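Local coordinates for kelch-like protein 7 (Homo sapiens, PDB 3II7) that serves, as part of a homodimer, as the substrate-recognising adapter of a CUL3-RBX1 E3 ubiquitin ligase, with this chain forming its kelch-repeat domain, at residues 32-37 / 276-281; 72-77 / 83-88; 103-108 / 172-177; 204-209 / 232-237; 251-256 / 289-294. All coordinates share one frame; numbering follows the deposited sequence.

Contact 1: 32-37 / 276-281; sequences KDYSWT and VANSKV. With EDO (1,2-ethanediol), chain Z.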
# COMPACT_ATOMS: atom_id res chain seq x y z
N LYS A 32 -1.75 -1.59 -20.17
CA LYS A 32 -2.06 -1.36 -21.56
C LYS A 32 -2.16 -2.65 -22.37
O LYS A 32 -3.03 -2.77 -23.23
CB LYS A 32 -1.07 -0.36 -22.18
CG LYS A 32 -1.50 1.07 -21.83
CD LYS A 32 -0.72 2.10 -22.55
CE LYS A 32 -1.21 3.50 -22.20
NZ LYS A 32 -2.63 3.72 -22.61
N ASP A 33 -1.31 -3.62 -22.08
CA ASP A 33 -1.30 -4.86 -22.88
C ASP A 33 -1.49 -6.14 -22.06
O ASP A 33 -1.44 -7.25 -22.61
CB ASP A 33 -0.02 -4.93 -23.75
CG ASP A 33 1.27 -5.09 -22.94
OD1 ASP A 33 1.22 -5.18 -21.72
OD2 ASP A 33 2.36 -5.11 -23.57
N TYR A 34 -1.73 -5.98 -20.76
CA TYR A 34 -1.91 -7.07 -19.79
C TYR A 34 -0.71 -8.01 -19.64
O TYR A 34 -0.87 -9.13 -19.19
CB TYR A 34 -3.17 -7.85 -20.09
CG TYR A 34 -4.39 -7.04 -19.87
CD1 TYR A 34 -4.93 -6.93 -18.60
CD2 TYR A 34 -5.03 -6.39 -20.91
CE1 TYR A 34 -6.07 -6.18 -18.36
CE2 TYR A 34 -6.17 -5.63 -20.68
CZ TYR A 34 -6.68 -5.54 -19.39
OH TYR A 34 -7.80 -4.81 -19.12
N SER A 35 0.47 -7.52 -19.97
CA SER A 35 1.67 -8.34 -19.90
C SER A 35 2.32 -8.28 -18.52
O SER A 35 2.18 -7.30 -17.77
CB SER A 35 2.67 -7.91 -20.96
OG SER A 35 3.23 -6.66 -20.64
N TRP A 36 3.04 -9.35 -18.20
CA TRP A 36 3.90 -9.44 -17.02
C TRP A 36 5.34 -9.52 -17.51
O TRP A 36 5.66 -10.34 -18.43
CB TRP A 36 3.58 -10.70 -16.22
CG TRP A 36 2.26 -10.71 -15.50
CD1 TRP A 36 1.09 -11.37 -15.89
CD2 TRP A 36 1.97 -10.12 -14.25
NE1 TRP A 36 0.12 -11.20 -14.94
CE2 TRP A 36 0.62 -10.44 -13.93
CE3 TRP A 36 2.72 -9.36 -13.35
CZ2 TRP A 36 0.03 -10.00 -12.76
CZ3 TRP A 36 2.12 -8.92 -12.20
CH2 TRP A 36 0.79 -9.25 -11.91
N THR A 37 6.21 -8.69 -16.94
CA THR A 37 7.63 -8.69 -17.29
C THR A 37 8.51 -8.77 -16.07
O THR A 37 8.31 -8.02 -15.12
CB THR A 37 8.00 -7.42 -18.08
OG1 THR A 37 7.13 -7.29 -19.21
CG2 THR A 37 9.46 -7.49 -18.55
N VAL A 276 -14.83 -6.68 -13.08
CA VAL A 276 -14.70 -7.97 -13.80
C VAL A 276 -13.50 -8.74 -13.25
O VAL A 276 -12.53 -8.13 -12.78
CB VAL A 276 -14.55 -7.77 -15.34
CG1 VAL A 276 -15.75 -6.99 -15.92
CG2 VAL A 276 -13.23 -7.08 -15.71
N ALA A 277 -13.59 -10.07 -13.27
CA ALA A 277 -12.43 -10.92 -13.09
C ALA A 277 -11.94 -11.27 -14.50
O ALA A 277 -12.74 -11.71 -15.36
CB ALA A 277 -12.79 -12.18 -12.29
N ASN A 278 -10.65 -11.05 -14.77
CA ASN A 278 -10.11 -11.26 -16.10
C ASN A 278 -9.60 -12.68 -16.23
O ASN A 278 -8.52 -13.00 -15.74
CB ASN A 278 -8.99 -10.25 -16.39
CG ASN A 278 -8.52 -10.29 -17.83
OD1 ASN A 278 -8.55 -11.35 -18.48
ND2 ASN A 278 -8.07 -9.15 -18.34
N SER A 279 -10.38 -13.52 -16.91
CA SER A 279 -10.06 -14.95 -17.00
C SER A 279 -8.79 -15.27 -17.81
O SER A 279 -8.29 -16.39 -17.76
CB SER A 279 -11.25 -15.72 -17.58
OG SER A 279 -11.46 -15.38 -18.94
N LYS A 280 -8.27 -14.28 -18.55
CA LYS A 280 -7.07 -14.47 -19.39
C LYS A 280 -5.78 -14.03 -18.72
O LYS A 280 -4.71 -14.24 -19.26
CB LYS A 280 -7.22 -13.69 -20.71
CG LYS A 280 -8.49 -13.99 -21.51
CD LYS A 280 -8.58 -15.44 -21.88
CE LYS A 280 -9.77 -15.70 -22.81
NZ LYS A 280 -10.05 -17.16 -22.89
N VAL A 281 -5.88 -13.41 -17.55
CA VAL A 281 -4.72 -12.86 -16.88
C VAL A 281 -4.64 -13.39 -15.43
O VAL A 281 -5.44 -13.02 -14.56
CB VAL A 281 -4.75 -11.34 -16.85
CG1 VAL A 281 -3.46 -10.80 -16.25
CG2 VAL A 281 -4.93 -10.76 -18.26
C1 EDO Z . -16.80 -11.81 -12.39
O1 EDO Z . -16.54 -12.96 -11.57
C2 EDO Z . -16.53 -12.17 -13.84
O2 EDO Z . -15.97 -11.05 -14.51

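Contact 2: 72-77 / 83-88; sequences MDCYNV and YSKLGP. With EDO (1,2-ethanediol), chain R.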
# COMPACT_ATOMS: atom_id res chain seq x y z
N MET A 72 17.25 0.38 3.58
CA MET A 72 16.21 0.67 2.56
C MET A 72 16.81 0.30 1.22
O MET A 72 17.87 0.78 0.86
CB MET A 72 15.88 2.19 2.59
CG MET A 72 14.93 2.69 1.56
SD MET A 72 14.22 4.28 2.11
CE MET A 72 15.64 5.35 1.94
N ASP A 73 16.14 -0.59 0.50
CA ASP A 73 16.62 -1.00 -0.82
C ASP A 73 15.87 -0.21 -1.89
O ASP A 73 14.65 -0.03 -1.79
CB ASP A 73 16.47 -2.50 -0.98
CG ASP A 73 17.40 -3.26 -0.06
OD1 ASP A 73 18.57 -2.80 0.14
OD2 ASP A 73 16.96 -4.30 0.50
N CYS A 74 16.60 0.27 -2.87
CA CYS A 74 16.07 1.24 -3.83
C CYS A 74 16.30 0.72 -5.23
O CYS A 74 17.43 0.33 -5.59
CB CYS A 74 16.75 2.57 -3.66
SG CYS A 74 16.81 3.22 -1.95
N TYR A 75 15.25 0.73 -6.03
CA TYR A 75 15.34 0.27 -7.41
C TYR A 75 15.08 1.42 -8.35
O TYR A 75 13.97 1.98 -8.37
CB TYR A 75 14.34 -0.82 -7.65
CG TYR A 75 14.33 -1.34 -9.06
CD1 TYR A 75 15.44 -1.99 -9.60
CD2 TYR A 75 13.18 -1.20 -9.87
CE1 TYR A 75 15.41 -2.48 -10.92
CE2 TYR A 75 13.15 -1.71 -11.18
CZ TYR A 75 14.26 -2.34 -11.68
OH TYR A 75 14.25 -2.80 -12.95
N ASN A 76 16.11 1.79 -9.11
CA ASN A 76 15.98 2.80 -10.12
C ASN A 76 15.36 2.15 -11.38
O ASN A 76 15.99 1.29 -12.02
CB ASN A 76 17.32 3.45 -10.44
CG ASN A 76 17.17 4.60 -11.42
OD1 ASN A 76 16.65 4.42 -12.51
ND2 ASN A 76 17.58 5.80 -11.00
N VAL A 77 14.14 2.52 -11.69
CA VAL A 77 13.38 1.85 -12.76
C VAL A 77 13.92 2.12 -14.17
O VAL A 77 13.76 1.28 -15.07
CB VAL A 77 11.88 2.22 -12.72
CG1 VAL A 77 11.26 1.85 -11.35
CG2 VAL A 77 11.67 3.69 -13.10
N TYR A 83 20.24 0.03 -5.39
CA TYR A 83 21.16 0.58 -4.41
C TYR A 83 20.53 0.60 -3.03
O TYR A 83 19.33 0.33 -2.88
CB TYR A 83 21.67 1.95 -4.85
CG TYR A 83 20.62 3.00 -5.01
CD1 TYR A 83 20.40 3.94 -4.01
CD2 TYR A 83 19.88 3.11 -6.19
CE1 TYR A 83 19.42 4.94 -4.16
CE2 TYR A 83 18.94 4.12 -6.35
CZ TYR A 83 18.72 5.02 -5.34
OH TYR A 83 17.79 6.03 -5.49
N SER A 84 21.33 0.87 -2.00
CA SER A 84 20.80 0.82 -0.63
C SER A 84 21.19 2.02 0.19
O SER A 84 22.33 2.50 0.10
CB SER A 84 21.28 -0.44 0.09
OG SER A 84 20.92 -1.60 -0.62
N LYS A 85 20.24 2.48 1.00
CA LYS A 85 20.43 3.57 1.95
C LYS A 85 20.01 3.08 3.33
O LYS A 85 19.59 1.97 3.46
CB LYS A 85 19.55 4.74 1.52
CG LYS A 85 19.94 5.32 0.19
CD LYS A 85 21.24 6.11 0.31
CE LYS A 85 21.81 6.48 -1.03
NZ LYS A 85 23.23 6.88 -0.86
N LEU A 86 20.19 3.90 4.36
CA LEU A 86 19.74 3.50 5.68
C LEU A 86 18.26 3.82 5.78
O LEU A 86 17.80 4.81 5.23
CB LEU A 86 20.60 4.12 6.80
CG LEU A 86 21.99 3.44 6.94
CD1 LEU A 86 22.87 4.15 8.00
CD2 LEU A 86 21.87 1.91 7.27
N GLY A 87 17.52 2.91 6.38
CA GLY A 87 16.07 2.90 6.31
C GLY A 87 15.49 3.72 7.40
O GLY A 87 16.18 4.59 7.95
N PRO A 88 14.20 3.44 7.76
CA PRO A 88 13.65 4.31 8.73
C PRO A 88 14.43 4.18 10.03
O PRO A 88 14.88 3.08 10.37
CB PRO A 88 12.19 3.81 8.88
CG PRO A 88 12.25 2.37 8.60
CD PRO A 88 13.42 2.20 7.59
C1 EDO R . 20.71 7.55 4.03
O1 EDO R . 21.48 6.34 3.95
C2 EDO R . 20.13 7.71 5.44
O2 EDO R . 21.17 7.85 6.43
O HOH W 1 18.43 6.87 -8.35

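Contact 3: 103-108 / 172-177; sequences KIYTSG and EVYDPA. With EDO (1,2-ethanediol), chain S.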
# COMPACT_ATOMS: atom_id res chain seq x y z
N LYS A 103 9.47 13.85 -0.54
CA LYS A 103 9.65 13.16 0.72
C LYS A 103 8.93 11.79 0.72
O LYS A 103 7.81 11.66 0.19
CB LYS A 103 9.14 14.00 1.88
CG LYS A 103 10.04 15.19 2.20
CD LYS A 103 9.65 16.43 1.46
CE LYS A 103 10.30 17.68 2.07
NZ LYS A 103 9.86 18.91 1.37
N ILE A 104 9.58 10.80 1.31
CA ILE A 104 8.98 9.49 1.54
C ILE A 104 8.52 9.41 2.98
O ILE A 104 9.34 9.46 3.89
CB ILE A 104 10.01 8.35 1.31
CG1 ILE A 104 10.67 8.46 -0.07
CG2 ILE A 104 9.36 7.02 1.52
CD1 ILE A 104 9.77 8.57 -1.20
N TYR A 105 7.22 9.25 3.18
CA TYR A 105 6.63 9.15 4.50
C TYR A 105 6.38 7.70 4.89
O TYR A 105 6.00 6.87 4.05
CB TYR A 105 5.32 9.94 4.58
CG TYR A 105 5.48 11.43 4.37
CD1 TYR A 105 5.60 12.29 5.45
CD2 TYR A 105 5.49 11.97 3.09
CE1 TYR A 105 5.74 13.65 5.27
CE2 TYR A 105 5.64 13.36 2.90
CZ TYR A 105 5.76 14.18 4.01
OH TYR A 105 5.90 15.54 3.84
N THR A 106 6.64 7.41 6.15
CA THR A 106 6.40 6.08 6.74
C THR A 106 5.61 6.24 8.00
O THR A 106 5.92 7.10 8.82
CB THR A 106 7.73 5.31 6.99
OG1 THR A 106 8.51 5.97 7.98
CG2 THR A 106 8.56 5.21 5.69
N SER A 107 4.57 5.42 8.17
CA SER A 107 3.67 5.53 9.33
C SER A 107 3.33 4.22 9.96
O SER A 107 3.14 3.21 9.30
CB SER A 107 2.34 6.21 8.93
OG SER A 107 1.62 5.38 8.01
N GLY A 108 3.21 4.27 11.28
CA GLY A 108 2.71 3.16 12.04
C GLY A 108 3.59 1.94 11.97
O GLY A 108 4.84 2.05 11.84
N GLU A 172 -7.55 9.43 9.07
CA GLU A 172 -7.01 10.74 9.39
C GLU A 172 -6.13 11.22 8.26
O GLU A 172 -5.68 10.41 7.43
CB GLU A 172 -6.28 10.72 10.73
CG GLU A 172 -5.25 9.64 10.91
CD GLU A 172 -4.61 9.66 12.29
OE1 GLU A 172 -3.95 10.66 12.61
OE2 GLU A 172 -4.80 8.67 13.05
N VAL A 173 -5.91 12.54 8.22
CA VAL A 173 -5.15 13.16 7.10
C VAL A 173 -4.08 14.10 7.65
O VAL A 173 -4.31 14.83 8.61
CB VAL A 173 -6.06 13.86 6.11
CG1 VAL A 173 -6.85 15.03 6.75
CG2 VAL A 173 -5.27 14.35 4.88
N TYR A 174 -2.88 14.03 7.06
CA TYR A 174 -1.78 14.85 7.43
C TYR A 174 -1.52 15.85 6.30
O TYR A 174 -1.44 15.46 5.14
CB TYR A 174 -0.53 14.01 7.58
CG TYR A 174 0.75 14.77 7.87
CD1 TYR A 174 1.02 15.25 9.17
CD2 TYR A 174 1.69 15.03 6.87
CE1 TYR A 174 2.20 15.90 9.47
CE2 TYR A 174 2.88 15.70 7.17
CZ TYR A 174 3.12 16.14 8.47
OH TYR A 174 4.30 16.80 8.81
N ASP A 175 -1.39 17.13 6.64
CA ASP A 175 -1.08 18.14 5.68
C ASP A 175 0.37 18.57 5.90
O ASP A 175 0.69 19.17 6.93
CB ASP A 175 -2.00 19.35 5.84
CG ASP A 175 -1.76 20.41 4.78
OD1 ASP A 175 -0.76 20.35 4.05
OD2 ASP A 175 -2.61 21.31 4.67
N PRO A 176 1.27 18.27 4.95
CA PRO A 176 2.67 18.66 5.17
C PRO A 176 2.87 20.18 5.37
O PRO A 176 3.86 20.58 5.97
CB PRO A 176 3.36 18.18 3.90
CG PRO A 176 2.54 17.05 3.44
CD PRO A 176 1.12 17.45 3.74
N ALA A 177 1.96 20.98 4.85
CA ALA A 177 2.06 22.44 4.98
C ALA A 177 1.86 22.89 6.41
O ALA A 177 2.52 23.80 6.86
CB ALA A 177 1.06 23.12 4.08
C1 EDO S . 0.92 21.03 0.60
O1 EDO S . 0.88 22.35 0.07
C2 EDO S . -0.50 20.52 0.80
O2 EDO S . -1.21 21.43 1.64
O HOH W 2 6.02 16.99 6.46

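Contact 4: 204-209 / 232-237; sequences FAVGGQ and SPMPWK. With EDO (1,2-ethanediol), chain J.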
# COMPACT_ATOMS: atom_id res chain seq x y z
N PHE A 204 -10.43 5.05 -2.73
CA PHE A 204 -11.10 3.78 -2.63
C PHE A 204 -10.38 2.87 -1.65
O PHE A 204 -9.17 2.67 -1.77
CB PHE A 204 -11.19 3.10 -4.03
CG PHE A 204 -12.14 3.77 -4.97
CD1 PHE A 204 -13.45 3.31 -5.10
CD2 PHE A 204 -11.74 4.87 -5.74
CE1 PHE A 204 -14.31 3.90 -5.95
CE2 PHE A 204 -12.62 5.48 -6.58
CZ PHE A 204 -13.91 4.97 -6.70
N ALA A 205 -11.13 2.34 -0.69
CA ALA A 205 -10.67 1.32 0.19
C ALA A 205 -11.26 0.00 -0.31
O ALA A 205 -12.49 -0.15 -0.38
CB ALA A 205 -11.11 1.60 1.62
N VAL A 206 -10.38 -0.96 -0.61
CA VAL A 206 -10.75 -2.15 -1.36
C VAL A 206 -10.50 -3.39 -0.52
O VAL A 206 -9.36 -3.71 -0.19
CB VAL A 206 -9.96 -2.26 -2.70
CG1 VAL A 206 -10.41 -3.49 -3.50
CG2 VAL A 206 -10.07 -0.95 -3.52
N GLY A 207 -11.57 -4.04 -0.13
CA GLY A 207 -11.46 -5.31 0.55
C GLY A 207 -10.71 -5.23 1.85
O GLY A 207 -10.93 -4.32 2.66
N GLY A 208 -9.83 -6.21 2.04
CA GLY A 208 -9.09 -6.41 3.27
C GLY A 208 -9.85 -7.37 4.19
O GLY A 208 -10.53 -8.28 3.72
N GLN A 209 -9.68 -7.17 5.48
CA GLN A 209 -10.29 -8.02 6.51
C GLN A 209 -10.51 -7.26 7.79
O GLN A 209 -9.93 -6.22 8.03
CB GLN A 209 -9.40 -9.23 6.80
CG GLN A 209 -8.07 -8.89 7.37
CD GLN A 209 -7.22 -10.08 7.68
OE1 GLN A 209 -7.68 -11.09 8.26
NE2 GLN A 209 -5.95 -10.00 7.26
N SER A 232 -19.80 -1.00 -5.72
CA SER A 232 -20.01 -2.41 -6.01
C SER A 232 -18.89 -3.24 -5.43
O SER A 232 -17.72 -2.83 -5.45
CB SER A 232 -20.08 -2.67 -7.52
OG SER A 232 -21.31 -2.19 -8.08
N PRO A 233 -19.23 -4.45 -4.93
CA PRO A 233 -18.20 -5.30 -4.35
C PRO A 233 -17.39 -6.06 -5.36
O PRO A 233 -17.85 -6.28 -6.51
CB PRO A 233 -19.01 -6.28 -3.49
CG PRO A 233 -20.33 -6.39 -4.21
CD PRO A 233 -20.58 -5.03 -4.77
N MET A 234 -16.19 -6.48 -4.95
CA MET A 234 -15.36 -7.35 -5.75
C MET A 234 -16.04 -8.68 -5.93
O MET A 234 -16.76 -9.14 -5.05
CB MET A 234 -14.01 -7.61 -5.06
CG MET A 234 -13.07 -6.45 -4.99
SD MET A 234 -11.50 -6.99 -4.23
CE MET A 234 -12.06 -6.98 -2.58
N PRO A 235 -15.75 -9.37 -7.07
CA PRO A 235 -16.26 -10.74 -7.27
C PRO A 235 -15.58 -11.85 -6.43
O PRO A 235 -15.93 -13.03 -6.55
CB PRO A 235 -16.05 -10.98 -8.77
CG PRO A 235 -15.03 -10.04 -9.18
CD PRO A 235 -15.07 -8.85 -8.26
N TRP A 236 -14.64 -11.45 -5.56
CA TRP A 236 -13.80 -12.36 -4.81
C TRP A 236 -13.79 -11.86 -3.37
O TRP A 236 -13.62 -10.66 -3.13
CB TRP A 236 -12.39 -12.29 -5.38
CG TRP A 236 -11.33 -13.11 -4.66
CD1 TRP A 236 -11.06 -14.46 -4.82
CD2 TRP A 236 -10.35 -12.62 -3.77
NE1 TRP A 236 -10.00 -14.82 -4.05
CE2 TRP A 236 -9.54 -13.72 -3.38
CE3 TRP A 236 -10.07 -11.35 -3.21
CZ2 TRP A 236 -8.48 -13.58 -2.50
CZ3 TRP A 236 -9.01 -11.24 -2.32
CH2 TRP A 236 -8.24 -12.35 -1.98
N LYS A 237 -13.92 -12.78 -2.44
CA LYS A 237 -13.90 -12.44 -1.00
C LYS A 237 -12.73 -13.13 -0.33
O LYS A 237 -12.74 -14.35 -0.18
CB LYS A 237 -15.20 -12.88 -0.34
CG LYS A 237 -15.36 -12.43 1.08
CD LYS A 237 -16.81 -12.47 1.53
CE LYS A 237 -16.95 -11.92 2.90
NZ LYS A 237 -18.41 -12.02 3.37
C1 EDO J . -14.05 -16.52 -3.67
O1 EDO J . -14.87 -15.41 -3.30
C2 EDO J . -12.95 -16.68 -2.65
O2 EDO J . -13.51 -16.86 -1.34

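Contact 5: 251-256 / 289-294; sequences YVLAGF and CLICVV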
# COMPACT_ATOMS: atom_id res chain seq x y z
N TYR A 251 -6.82 -2.05 -10.29
CA TYR A 251 -6.39 -3.43 -10.56
C TYR A 251 -6.07 -4.12 -9.26
O TYR A 251 -5.29 -3.60 -8.47
CB TYR A 251 -5.13 -3.45 -11.47
CG TYR A 251 -5.34 -2.80 -12.79
CD1 TYR A 251 -5.74 -3.53 -13.90
CD2 TYR A 251 -5.18 -1.43 -12.94
CE1 TYR A 251 -5.98 -2.91 -15.15
CE2 TYR A 251 -5.40 -0.80 -14.17
CZ TYR A 251 -5.81 -1.54 -15.26
OH TYR A 251 -6.05 -0.92 -16.47
N VAL A 252 -6.69 -5.27 -9.03
CA VAL A 252 -6.34 -6.16 -7.90
C VAL A 252 -5.52 -7.29 -8.53
O VAL A 252 -6.05 -8.13 -9.29
CB VAL A 252 -7.54 -6.70 -7.16
CG1 VAL A 252 -7.11 -7.56 -5.97
CG2 VAL A 252 -8.47 -5.53 -6.69
N LEU A 253 -4.23 -7.30 -8.22
CA LEU A 253 -3.28 -8.13 -8.92
C LEU A 253 -2.84 -9.33 -8.10
O LEU A 253 -2.20 -10.23 -8.63
CB LEU A 253 -2.06 -7.32 -9.35
CG LEU A 253 -2.30 -6.20 -10.34
CD1 LEU A 253 -0.97 -5.52 -10.68
CD2 LEU A 253 -2.98 -6.72 -11.61
N ALA A 254 -3.11 -9.30 -6.80
CA ALA A 254 -2.84 -10.45 -5.92
C ALA A 254 -3.72 -10.35 -4.68
O ALA A 254 -4.22 -9.30 -4.36
CB ALA A 254 -1.34 -10.49 -5.52
N GLY A 255 -3.90 -11.45 -4.00
CA GLY A 255 -4.60 -11.44 -2.72
C GLY A 255 -4.62 -12.82 -2.10
O GLY A 255 -4.66 -13.83 -2.80
N PHE A 256 -4.59 -12.84 -0.78
CA PHE A 256 -4.72 -14.06 0.00
C PHE A 256 -6.15 -14.23 0.40
O PHE A 256 -6.76 -13.33 0.98
CB PHE A 256 -3.84 -13.98 1.26
CG PHE A 256 -3.91 -15.21 2.13
CD1 PHE A 256 -3.73 -16.46 1.58
CD2 PHE A 256 -4.17 -15.11 3.49
CE1 PHE A 256 -3.79 -17.61 2.37
CE2 PHE A 256 -4.22 -16.25 4.29
CZ PHE A 256 -4.05 -17.50 3.72
N CYS A 289 3.39 -9.80 -1.57
CA CYS A 289 4.27 -8.94 -2.31
C CYS A 289 4.04 -7.48 -1.94
O CYS A 289 3.02 -7.12 -1.36
CB CYS A 289 4.02 -9.11 -3.82
SG CYS A 289 2.37 -8.67 -4.36
N LEU A 290 5.02 -6.67 -2.27
CA LEU A 290 4.90 -5.23 -2.27
C LEU A 290 4.43 -4.79 -3.65
O LEU A 290 4.75 -5.42 -4.67
CB LEU A 290 6.26 -4.60 -1.91
CG LEU A 290 6.82 -5.06 -0.58
CD1 LEU A 290 8.22 -4.49 -0.42
CD2 LEU A 290 5.89 -4.61 0.53
N ILE A 291 3.61 -3.74 -3.67
CA ILE A 291 3.04 -3.24 -4.93
C ILE A 291 3.05 -1.71 -4.96
O ILE A 291 2.80 -1.03 -3.94
CB ILE A 291 1.57 -3.77 -5.08
CG1 ILE A 291 0.99 -3.37 -6.46
CG2 ILE A 291 0.69 -3.34 -3.89
CD1 ILE A 291 -0.35 -4.08 -6.81
N CYS A 292 3.37 -1.14 -6.13
CA CYS A 292 3.29 0.29 -6.33
C CYS A 292 3.17 0.60 -7.81
O CYS A 292 3.47 -0.25 -8.66
CB CYS A 292 4.49 1.03 -5.71
SG CYS A 292 6.06 0.67 -6.47
N VAL A 293 2.69 1.79 -8.11
CA VAL A 293 2.63 2.27 -9.48
C VAL A 293 3.93 2.99 -9.80
O VAL A 293 4.39 3.85 -9.00
CB VAL A 293 1.45 3.21 -9.71
CG1 VAL A 293 1.46 3.78 -11.17
CG2 VAL A 293 0.17 2.49 -9.38
N VAL A 294 4.55 2.63 -10.92
CA VAL A 294 5.76 3.30 -11.39
C VAL A 294 5.48 4.03 -12.70
O VAL A 294 4.69 3.59 -13.51
CB VAL A 294 6.95 2.31 -11.59
CG1 VAL A 294 7.18 1.47 -10.36
CG2 VAL A 294 6.74 1.45 -12.76

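Contact 1: 32-37 / 276-281
Tyr34 lays one face of its phenol ring over the amide of Asn278, with CE1 3.6 Å from ND2 and the ring and amide planes 67° apart. The pair bridges two neighbouring blades of the kelch beta-propeller at their outermost strands, 35-38 and 274-278. No hydrogen bond joins the two segments; instead, one oxygen of the Glu267 carboxylate takes Tyr34 OH and the other takes Asn278 ND2. Val281 packs beside the pair: its two methyls fork, CG2 meeting Tyr34 CD1 at 3.8 Å and CG1 meeting Trp36 NE1 at 3.8 Å, while that NE1 makes a weak hydrogen bond to Arg282 O. A branched aliphatic suits this place because one residue serves two aromatics. CG1 lies opposite the backbone N (chi1 -175°), which splits the methyls between them. Each segment carries an Asx turn: Asp33 OD1 accepts Ser35 N and OG from the same face of the carboxylate, and Asn278 OD1 accepts Lys280 N at 2.9 Å.

Contact 2: 72-77 / 83-88
Tyr83 curls its ring over Cys74, its direct cross-strand neighbour: Cys74 CB sits over the middle of the ring, 3.6 Å from the centroid and 13° off the normal, a CH-pi contact. The thiol follows obliquely, Cys74 SG lying 3.8 Å from Tyr83 CE1. The tyrosine CG sits between its backbone N and carbonyl carbon (chi1 61°), which folds the ring back over the neighbouring strand. Cysteine suits the site, being small enough to fit beneath the ring yet polarisable. At the far end of the ring, a water joins Tyr83 OH to Asn76 ND2, while Asn76 OD1 bonds to Lys79 N. These strands, 71-76 and 81-86, form the outer hairpin of one kelch propeller blade, with Cys74 and Tyr83 as a hydrogen-bonded antiparallel pair. A leucine here, with neither ring nor hydroxyl, would probably leave Cys74 CB without its aromatic cover and the water beside Asn76 ND2 short of a partner. On the other face of the sheet, Ser84 OG donates to Asp73 OD1 at 2.7 Å, and Asp73 also forms salt bridges with Arg71 and Arg46, which probably balance its buried charge. Met72, bent at its thioether, ends with CE 4.0 Å from Lys85 CB.

Contact 3: 103-108 / 172-177
A chi1 of -63° turns the Tyr105 ring away from its own carbonyl carbon, and a chi1 of 176° swings the Tyr174 ring to the side of its carbonyl carbon; together they bring the two phenols together, crossing at about a right angle. Only one carbon of each ring comes near the other, Tyr105 CE1 to Tyr174 CE2 at 4.0 Å. One water joins the hydroxyls, 3.0 Å from Tyr105 OH and 2.9 Å from Tyr174 OH, and lies in the plane of both rings at their edges. Tyrosine suits both places, since a mostly buried ring keeps a hydroxyl that the water can satisfy. Pro176 packs against the same end, its CB 3.7 Å from Tyr105 OH. It is the middle residue of an Asx turn, in which Asp175 OD1 accepts Ala177 N at 2.9 Å, from above the carboxylate plane; a 1,2-ethanediol hydroxyl also donates to OD1. An alanine replacing Asp175 is likely to leave Ala177 N without this acceptor and let the turn carrying Pro176 shift against Tyr105. Here Tyr105 and Phe120 of one blade meet Tyr174 of the next, Phe120 edge-to-face, in the packing of neighbouring sheets that builds a kelch beta-propeller.

Contact 4: 204-209 / 232-237
The flat groups stand around the meeting of Met234 with Val206 and Gly207: the side chain of Trp275 touches both Met234 and Val206, and the indole of Trp236 lies farther along, its CD1 3.6 Å from C2 of a 1,2-ethanediol that approaches obliquely. Gly207 and Gly208 form the paired glycines characteristic of kelch propeller blades, following strand 202-206. Met234, in the loop that leads to the next blade, reaches back to the first of them. Its chain runs straight to the sulfur (chi2 -177°), putting SD 3.7 Å from Val206 CG1; the bend at chi3 (-78°) then swings CE to 3.6 Å from Gly207 CA. Glycine suits that position on two counts: its phi is positive (61°), and a beta carbon there would collide with the Met234 methyl. A flexible, unbranched thioether is equally apt, since it can touch Val206 on its own blade and Leu266 on the next. The loop continues to Lys237, whose N donates to ethanediol O1 at 2.9 Å while the diol's O2 donates to Lys237 O.

Contact 5: 251-256 / 289-294
Leu253 and Ile291 cover somewhat more surface than the other pair in this contact, their CD1 methyls meeting at 4.2 Å as the two side chains cross at about a right angle. Ile291 stretches out, chi1 and chi2 both near 180°, which sends its long branch across to the leucine. Ala254 CB and Cys289 SG approach just as lightly, at 4.3 Å. Even the main chains stay well apart, Leu253 CA to Ile291 CA being 8.9 Å, so only side-chain carbons and sulfur bridge the gap, with no hydrogen bond. Aliphatic or weakly polar side chains suit such an interior; Leu253, Ala254 and Cys289 are buried, whereas Ile291 remains partly open to solvent. Leu253 and Ala254 both face Lys242, a classic beta bulge that lets successive side chains point to this one side. Leu253 packs on Ile265 of its own blade and on Ile15 and Leu17 of the next, so the contact lies between strand 249-254 of one propeller blade and strands 13-18 and 290-295 of its neighbour.

All five contacts belong to one six-bladed kelch propeller of four-stranded antiparallel sheets. Contact 2 lies within a single blade, while contacts 1, 3 and 5 join adjacent blades; contact 4 links a strand with the loop leaving its own blade. Contacts 2, 3 and 4 follow one another along the chain, whereas contacts 1 and 5 interleave: strand 290-295, from the C-terminal end, completes the sheet begun by strands 13-18, 26-30 and 35-38, closing the ring. The centres of contacts 1 and 5 lie 13 Å apart, and Trp36 touches Leu253. Contact 5 also touches contact 4, Trp236 lying against Gly255 and Phe256, and contact 2, through Val77 and Val294. Contacts 1 and 3, 33 Å apart between centres, stand on opposite sides of the domain.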